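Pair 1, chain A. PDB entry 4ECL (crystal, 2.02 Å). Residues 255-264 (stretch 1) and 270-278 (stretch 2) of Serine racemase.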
# COMPACT_ATOMS: atom_id res chain seq x y z
N ARG A 255 -18.35 -2.48 21.91
CA ARG A 255 -19.67 -1.89 21.82
C ARG A 255 -20.71 -2.98 21.78
O ARG A 255 -20.53 -3.98 21.07
CB ARG A 255 -19.80 -1.02 20.56
CG ARG A 255 -21.20 -0.41 20.42
CD ARG A 255 -21.32 0.58 19.26
NE ARG A 255 -20.38 1.70 19.34
CZ ARG A 255 -20.47 2.70 20.22
NH1 ARG A 255 -21.44 2.72 21.13
NH2 ARG A 255 -19.56 3.67 20.21
N LYS A 256 -21.78 -2.80 22.55
CA LYS A 256 -22.94 -3.67 22.46
C LYS A 256 -23.77 -3.31 21.23
O LYS A 256 -24.09 -2.15 21.02
CB LYS A 256 -23.81 -3.55 23.71
CG LYS A 256 -23.19 -4.13 24.97
CD LYS A 256 -24.19 -4.16 26.10
CE LYS A 256 -23.57 -4.72 27.36
NZ LYS A 256 -24.60 -4.92 28.42
N ILE A 257 -24.10 -4.30 20.43
CA ILE A 257 -24.97 -4.07 19.28
C ILE A 257 -26.27 -4.82 19.47
O ILE A 257 -26.29 -6.05 19.53
CB ILE A 257 -24.30 -4.52 17.95
CG1 ILE A 257 -23.16 -3.57 17.58
CG2 ILE A 257 -25.32 -4.58 16.83
CD1 ILE A 257 -23.52 -2.11 17.74
N LYS A 258 -27.37 -4.07 19.56
CA LYS A 258 -28.67 -4.70 19.67
C LYS A 258 -29.01 -5.47 18.39
O LYS A 258 -28.62 -5.06 17.29
CB LYS A 258 -29.75 -3.66 19.96
CG LYS A 258 -29.58 -2.96 21.29
CD LYS A 258 -30.83 -2.18 21.68
CE LYS A 258 -30.67 -1.50 23.03
NZ LYS A 258 -29.55 -0.52 23.03
N GLN A 259 -29.71 -6.58 18.56
CA GLN A 259 -30.23 -7.35 17.45
C GLN A 259 -31.05 -6.45 16.54
O GLN A 259 -31.96 -5.76 17.01
CB GLN A 259 -31.09 -8.50 17.98
CG GLN A 259 -31.98 -9.17 16.95
CD GLN A 259 -32.83 -10.25 17.59
OE1 GLN A 259 -32.30 -11.22 18.14
NE2 GLN A 259 -34.15 -10.08 17.54
N GLY A 260 -30.72 -6.43 15.26
CA GLY A 260 -31.40 -5.57 14.31
C GLY A 260 -30.55 -4.39 13.89
O GLY A 260 -30.78 -3.79 12.84
N GLU A 261 -29.55 -4.05 14.70
CA GLU A 261 -28.67 -2.92 14.40
C GLU A 261 -27.50 -3.30 13.49
O GLU A 261 -27.08 -4.46 13.46
CB GLU A 261 -28.15 -2.28 15.69
CG GLU A 261 -29.23 -1.63 16.54
CD GLU A 261 -28.68 -0.94 17.77
OE1 GLU A 261 -27.55 -1.27 18.19
OE2 GLU A 261 -29.37 -0.05 18.32
N SER A 262 -26.98 -2.33 12.76
CA SER A 262 -25.83 -2.58 11.89
C SER A 262 -24.55 -1.96 12.43
O SER A 262 -24.54 -1.38 13.52
CB SER A 262 -26.09 -2.03 10.49
OG SER A 262 -25.01 -2.37 9.62
N VAL A 263 -23.48 -2.10 11.66
CA VAL A 263 -22.25 -1.37 11.92
C VAL A 263 -21.88 -0.62 10.64
O VAL A 263 -21.74 -1.22 9.57
CB VAL A 263 -21.09 -2.29 12.33
CG1 VAL A 263 -19.79 -1.49 12.48
CG2 VAL A 263 -21.42 -3.03 13.63
N GLY A 264 -21.72 0.70 10.76
CA GLY A 264 -21.45 1.55 9.61
C GLY A 264 -22.61 1.57 8.64
O GLY A 264 -22.42 1.84 7.45
N THR A 270 -26.20 -6.98 9.59
CA THR A 270 -27.31 -6.73 10.50
C THR A 270 -27.26 -7.82 11.55
O THR A 270 -27.35 -9.00 11.21
CB THR A 270 -28.65 -6.79 9.77
OG1 THR A 270 -28.75 -5.69 8.86
CG2 THR A 270 -29.80 -6.74 10.77
N ALA A 271 -27.08 -7.43 12.81
CA ALA A 271 -26.90 -8.42 13.87
C ALA A 271 -28.15 -9.27 14.02
O ALA A 271 -29.27 -8.74 14.07
CB ALA A 271 -26.53 -7.74 15.19
N THR A 272 -27.95 -10.58 14.09
CA THR A 272 -29.05 -11.53 14.20
C THR A 272 -29.31 -11.81 15.67
O THR A 272 -30.19 -12.61 16.03
CB THR A 272 -28.69 -12.87 13.54
OG1 THR A 272 -28.01 -13.69 14.49
CG2 THR A 272 -27.80 -12.64 12.33
N ARG A 273 -28.54 -11.15 16.52
CA ARG A 273 -28.65 -11.30 17.96
C ARG A 273 -27.99 -10.10 18.64
O ARG A 273 -27.32 -9.30 17.98
CB ARG A 273 -27.96 -12.59 18.40
CG ARG A 273 -26.47 -12.64 18.08
CD ARG A 273 -25.89 -13.98 18.49
NE ARG A 273 -24.43 -14.01 18.41
CZ ARG A 273 -23.69 -15.05 18.75
NH1 ARG A 273 -24.27 -16.16 19.20
NH2 ARG A 273 -22.36 -15.00 18.65
N ASP A 274 -28.19 -9.97 19.94
CA ASP A 274 -27.49 -8.93 20.69
C ASP A 274 -26.01 -9.26 20.70
O ASP A 274 -25.61 -10.36 21.10
CB ASP A 274 -28.03 -8.83 22.12
CG ASP A 274 -29.41 -8.20 22.17
OD1 ASP A 274 -30.10 -8.19 21.12
OD2 ASP A 274 -29.81 -7.73 23.25
N SER A 275 -25.20 -8.31 20.25
CA SER A 275 -23.81 -8.62 19.97
C SER A 275 -22.81 -7.71 20.68
O SER A 275 -23.16 -6.63 21.16
CB SER A 275 -23.55 -8.57 18.46
OG SER A 275 -24.40 -9.47 17.77
N LEU A 276 -21.58 -8.19 20.74
CA LEU A 276 -20.45 -7.38 21.18
C LEU A 276 -19.52 -7.16 20.00
O LEU A 276 -19.14 -8.12 19.31
CB LEU A 276 -19.70 -8.08 22.31
CG LEU A 276 -20.35 -7.96 23.69
CD1 LEU A 276 -19.59 -8.83 24.69
CD2 LEU A 276 -20.36 -6.51 24.13
N ILE A 277 -19.14 -5.91 19.78
CA ILE A 277 -18.25 -5.55 18.68
C ILE A 277 -16.95 -4.95 19.20
O ILE A 277 -16.97 -4.05 20.03
CB ILE A 277 -18.94 -4.53 17.73
CG1 ILE A 277 -20.03 -5.22 16.92
CG2 ILE A 277 -17.93 -3.87 16.81
CD1 ILE A 277 -19.57 -6.51 16.29
N ALA A 278 -15.83 -5.44 18.70
CA ALA A 278 -14.56 -4.82 19.03
C ALA A 278 -14.09 -3.97 17.86
O ALA A 278 -14.15 -4.39 16.70
CB ALA A 278 -13.51 -5.86 19.37

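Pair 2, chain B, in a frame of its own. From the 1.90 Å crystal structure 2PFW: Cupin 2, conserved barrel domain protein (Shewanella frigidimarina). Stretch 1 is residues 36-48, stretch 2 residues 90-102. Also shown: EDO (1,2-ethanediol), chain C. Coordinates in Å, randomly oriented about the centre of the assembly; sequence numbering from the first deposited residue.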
# COMPACT_ATOMS: atom_id res chain seq x y z
N ALA B 36 2.70 -2.62 -5.81
CA ALA B 36 1.99 -3.01 -4.60
C ALA B 36 1.37 -4.39 -4.78
O ALA B 36 0.68 -4.65 -5.78
CB ALA B 36 0.93 -1.98 -4.25
N VAL B 37 1.61 -5.28 -3.83
CA VAL B 37 1.00 -6.61 -3.89
C VAL B 37 0.26 -6.90 -2.57
O VAL B 37 0.49 -6.19 -1.59
CB VAL B 37 2.01 -7.74 -4.15
CG1 VAL B 37 2.78 -7.47 -5.44
CG2 VAL B 37 2.95 -7.90 -2.97
N LYS B 38 -0.59 -7.91 -2.63
CA LYS B 38 -1.32 -8.45 -1.50
C LYS B 38 -0.81 -9.86 -1.20
O LYS B 38 -0.84 -10.72 -2.08
CB LYS B 38 -2.83 -8.49 -1.78
CG LYS B 38 -3.69 -8.58 -0.54
CD LYS B 38 -5.16 -8.71 -0.88
CE LYS B 38 -6.01 -8.07 0.21
NZ LYS B 38 -7.45 -8.37 0.02
N ILE B 39 -0.36 -10.06 0.03
CA ILE B 39 0.20 -11.32 0.48
C ILE B 39 -0.64 -11.94 1.60
O ILE B 39 -0.81 -11.32 2.65
CB ILE B 39 1.63 -11.16 1.02
CG1 ILE B 39 2.55 -10.28 0.17
CG2 ILE B 39 2.25 -12.53 1.27
CD1 ILE B 39 2.97 -10.93 -1.13
N TRP B 40 -1.17 -13.14 1.36
CA TRP B 40 -1.88 -13.87 2.40
C TRP B 40 -0.92 -14.83 3.11
O TRP B 40 -0.31 -15.67 2.46
CB TRP B 40 -3.03 -14.70 1.83
CG TRP B 40 -4.19 -13.92 1.29
CD1 TRP B 40 -5.39 -13.70 1.90
CD2 TRP B 40 -4.25 -13.26 0.02
NE1 TRP B 40 -6.19 -12.94 1.08
CE2 TRP B 40 -5.51 -12.66 -0.08
CE3 TRP B 40 -3.34 -13.13 -1.04
CZ2 TRP B 40 -5.90 -11.92 -1.20
CZ3 TRP B 40 -3.73 -12.41 -2.14
CH2 TRP B 40 -4.99 -11.81 -2.22
N PHE B 41 -0.81 -14.69 4.43
CA PHE B 41 -0.01 -15.62 5.22
C PHE B 41 -0.86 -16.74 5.81
O PHE B 41 -1.80 -16.47 6.56
CB PHE B 41 0.70 -14.87 6.35
CG PHE B 41 1.85 -13.98 5.91
CD1 PHE B 41 1.63 -12.93 5.04
CD2 PHE B 41 3.13 -14.20 6.38
CE1 PHE B 41 2.68 -12.11 4.64
CE2 PHE B 41 4.18 -13.39 5.98
CZ PHE B 41 3.95 -12.34 5.12
N ASP B 42 -0.57 -17.99 5.49
CA ASP B 42 -1.01 -19.12 6.32
C ASP B 42 -0.48 -18.96 7.74
O ASP B 42 0.48 -18.22 7.97
CB ASP B 42 -0.56 -20.45 5.74
CG ASP B 42 -0.98 -20.66 4.30
OD1 ASP B 42 -1.84 -19.88 3.84
OD2 ASP B 42 -0.46 -21.58 3.65
N LYS B 43 -1.10 -19.64 8.70
CA LYS B 43 -0.60 -19.55 10.08
C LYS B 43 0.87 -19.98 10.12
O LYS B 43 1.24 -21.00 9.56
CB LYS B 43 -1.44 -20.41 11.03
CG LYS B 43 -2.93 -20.10 11.00
CD LYS B 43 -3.73 -21.15 11.75
CE LYS B 43 -4.86 -20.53 12.56
NZ LYS B 43 -6.08 -21.39 12.53
N GLY B 44 1.69 -19.17 10.77
CA GLY B 44 3.10 -19.39 10.94
C GLY B 44 3.90 -19.26 9.66
O GLY B 44 5.07 -19.64 9.61
N ALA B 45 3.32 -18.73 8.58
CA ALA B 45 4.12 -18.59 7.36
C ALA B 45 5.10 -17.43 7.53
O ALA B 45 4.94 -16.58 8.41
CB ALA B 45 3.25 -18.42 6.13
N GLU B 46 6.13 -17.38 6.70
CA GLU B 46 7.19 -16.39 6.87
C GLU B 46 7.79 -16.02 5.51
O GLU B 46 7.69 -16.81 4.56
CB GLU B 46 8.26 -16.93 7.81
CG GLU B 46 9.69 -16.94 7.30
CD GLU B 46 10.68 -17.54 8.28
OE1 GLU B 46 10.60 -18.76 8.54
OE2 GLU B 46 11.54 -16.80 8.79
N GLY B 47 8.40 -14.85 5.38
CA GLY B 47 9.49 -14.59 4.43
C GLY B 47 10.82 -14.70 5.17
O GLY B 47 11.21 -13.75 5.87
N TYR B 48 11.47 -15.84 5.02
CA TYR B 48 12.78 -16.11 5.60
C TYR B 48 13.73 -14.93 5.49
O TYR B 48 13.70 -14.19 4.50
CB TYR B 48 13.38 -17.33 4.88
CG TYR B 48 12.62 -18.58 5.25
CD1 TYR B 48 12.87 -19.21 6.47
CD2 TYR B 48 11.66 -19.14 4.41
CE1 TYR B 48 12.19 -20.36 6.83
CE2 TYR B 48 10.97 -20.28 4.77
CZ TYR B 48 11.24 -20.88 5.98
OH TYR B 48 10.56 -22.02 6.35
N HIS B 90 15.66 -7.58 7.35
CA HIS B 90 14.31 -7.59 7.90
C HIS B 90 13.72 -9.00 7.86
O HIS B 90 14.11 -9.83 7.06
CB HIS B 90 13.39 -6.63 7.14
CG HIS B 90 13.18 -6.95 5.70
ND1 HIS B 90 14.07 -6.55 4.73
CD2 HIS B 90 12.20 -7.61 5.04
CE1 HIS B 90 13.66 -6.96 3.54
NE2 HIS B 90 12.52 -7.60 3.70
N GLY B 91 12.74 -9.25 8.74
CA GLY B 91 11.97 -10.49 8.66
C GLY B 91 10.53 -10.30 9.12
O GLY B 91 10.26 -9.35 9.86
N ALA B 92 9.65 -11.20 8.70
CA ALA B 92 8.25 -11.18 9.13
C ALA B 92 7.68 -12.59 9.27
O ALA B 92 7.81 -13.42 8.38
CB ALA B 92 7.43 -10.35 8.15
N VAL B 93 7.06 -12.84 10.41
CA VAL B 93 6.38 -14.08 10.75
C VAL B 93 4.93 -13.83 11.17
O VAL B 93 4.67 -12.89 11.90
CB VAL B 93 7.10 -14.80 11.92
CG1 VAL B 93 6.11 -15.61 12.75
CG2 VAL B 93 8.20 -15.69 11.37
N CYS B 94 4.02 -14.68 10.73
CA CYS B 94 2.61 -14.53 11.10
C CYS B 94 2.03 -15.80 11.72
O CYS B 94 1.56 -16.69 11.01
CB CYS B 94 1.78 -14.16 9.86
SG CYS B 94 0.13 -13.55 10.27
N PRO B 95 2.05 -15.90 13.04
CA PRO B 95 1.62 -17.13 13.71
C PRO B 95 0.12 -17.40 13.53
O PRO B 95 -0.31 -18.55 13.38
CB PRO B 95 1.89 -16.85 15.19
CG PRO B 95 2.82 -15.68 15.21
CD PRO B 95 2.49 -14.87 13.99
N THR B 96 -0.68 -16.35 13.55
CA THR B 96 -2.13 -16.47 13.48
C THR B 96 -2.63 -16.60 12.05
O THR B 96 -3.78 -17.00 11.83
CB THR B 96 -2.80 -15.23 14.11
OG1 THR B 96 -2.48 -14.08 13.32
CG2 THR B 96 -2.25 -14.98 15.50
N GLY B 97 -1.81 -16.26 11.06
CA GLY B 97 -2.36 -16.08 9.70
C GLY B 97 -2.79 -14.63 9.55
O GLY B 97 -3.00 -13.93 10.55
N GLY B 98 -2.88 -14.11 8.33
CA GLY B 98 -3.08 -12.68 8.17
C GLY B 98 -2.88 -12.20 6.75
O GLY B 98 -2.73 -12.99 5.82
N ILE B 99 -2.90 -10.88 6.57
CA ILE B 99 -2.76 -10.26 5.26
C ILE B 99 -1.93 -8.99 5.33
O ILE B 99 -2.11 -8.15 6.21
CB ILE B 99 -4.14 -9.95 4.64
CG1 ILE B 99 -4.98 -11.20 4.41
CG2 ILE B 99 -4.01 -9.17 3.35
CD1 ILE B 99 -6.47 -10.93 4.29
N LEU B 100 -0.99 -8.87 4.39
CA LEU B 100 -0.11 -7.71 4.27
C LEU B 100 -0.29 -7.02 2.92
O LEU B 100 -0.53 -7.69 1.92
CB LEU B 100 1.36 -8.09 4.37
CG LEU B 100 2.01 -8.28 5.73
CD1 LEU B 100 3.50 -8.57 5.56
CD2 LEU B 100 1.80 -7.07 6.63
N ILE B 101 -0.14 -5.71 2.89
CA ILE B 101 0.12 -5.00 1.63
C ILE B 101 1.58 -4.59 1.57
O ILE B 101 2.02 -3.75 2.35
CB ILE B 101 -0.81 -3.77 1.47
CG1 ILE B 101 -2.28 -4.04 1.77
CG2 ILE B 101 -0.59 -3.16 0.10
CD1 ILE B 101 -3.28 -4.14 0.65
N ASP B 102 2.34 -5.22 0.68
CA ASP B 102 3.74 -4.88 0.48
C ASP B 102 3.87 -3.96 -0.74
O ASP B 102 3.44 -4.37 -1.81
CB ASP B 102 4.60 -6.12 0.27
CG ASP B 102 4.89 -6.96 1.49
OD1 ASP B 102 4.81 -6.46 2.63
OD2 ASP B 102 5.22 -8.15 1.33
C1 EDO C . 7.06 -8.75 3.35
O1 EDO C . 6.92 -7.66 4.26
C2 EDO C . 6.05 -9.83 3.69
O2 EDO C . 5.72 -10.57 2.51

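Pairs 1 and 2 share an antiparallel two-strand ladder that runs into a type II turn on one side and a short loop on the other; 14 central residues superpose with an RMSD of 0.8 Å. The N-to-C directions of the two strands differ by 141° in pair 1 and 158° in pair 2. In pair 1, Ile257(A) N donates to Ser275(A) O (2.6 Å) and Ser275(A) N to Ile257(A) O (2.6 Å). The matched rung of pair 2 repeats this, Phe41(B) N to Gly98(B) O at 2.9 Å and Gly98(B) N to Phe41(B) O at 3.1 Å. One rung further, Arg255(A) with Ile277(A) corresponds to Ile39(B) with Leu100(B), again bonded in both directions.

The turns, Lys258(A) to Glu261(A) and Asp42(B) to Ala45(B), carry a glycine at the same place, and both glycines have positive phi, which favours a residue without a side chain. Each glycine amide also reaches across to the other stretch: Gly260(A) N bonds to Ala271(A) O at 3.0 Å, and Gly44(B) N to Cys94(B) O at a very short 2.5 Å. The return bonds match too, Ala271(A) N to Glu261(A) O at 3.0 Å and Cys94(B) N to Ala45(B) O at 3.1 Å.

The inward face is filled differently. Ile257(A) matches Phe41(B), both with chi1 m. The isoleucine touches Ala271(A) through CG2 to CB (3.8 Å) and Ile277(A) through CG1 to CG1 (3.6 Å). The phenyl ring spans the same two positions with more bulk: Phe41(B) CD2 lies 3.7 Å from Cys94(B) CB, and Phe41(B) CE1 lies 3.7 Å from Leu100(B) CD1. Across the ladder, Ser275(A) sets its CB 4.2 Å from Ile257(A) CB; its counterpart Gly98(B) has no side chain, and a CB there would be crowded by Cys94(B) SG. At the next position on this face, Arg255(A) leads its end away, its NE and NH2 bonded elsewhere in the structure, whereas Ile39(B) puts a branched apolar side chain on this face.

On the other face, Leu276(A) and Ile99(B) coincide closely. Lys256(A) lays CG 3.8 Å from Leu276(A) CD2, using the aliphatic part of its chain, while Trp40(B) brings ring atom CD1 to 3.6 Å from Ile99(B) CG1.

Asp274(A) and Gly97(B) also match, and both make a CA-H...O contact, Asp274(A) CA to Ile257(A) O at 3.3 Å and Gly97(B) CA to Phe41(B) O at 3.2 Å. The difference is the bond from Gln259(A) N to Asp274(A) OD1 (3.0 Å), an acceptor that Gly97(B), without a side chain, cannot offer.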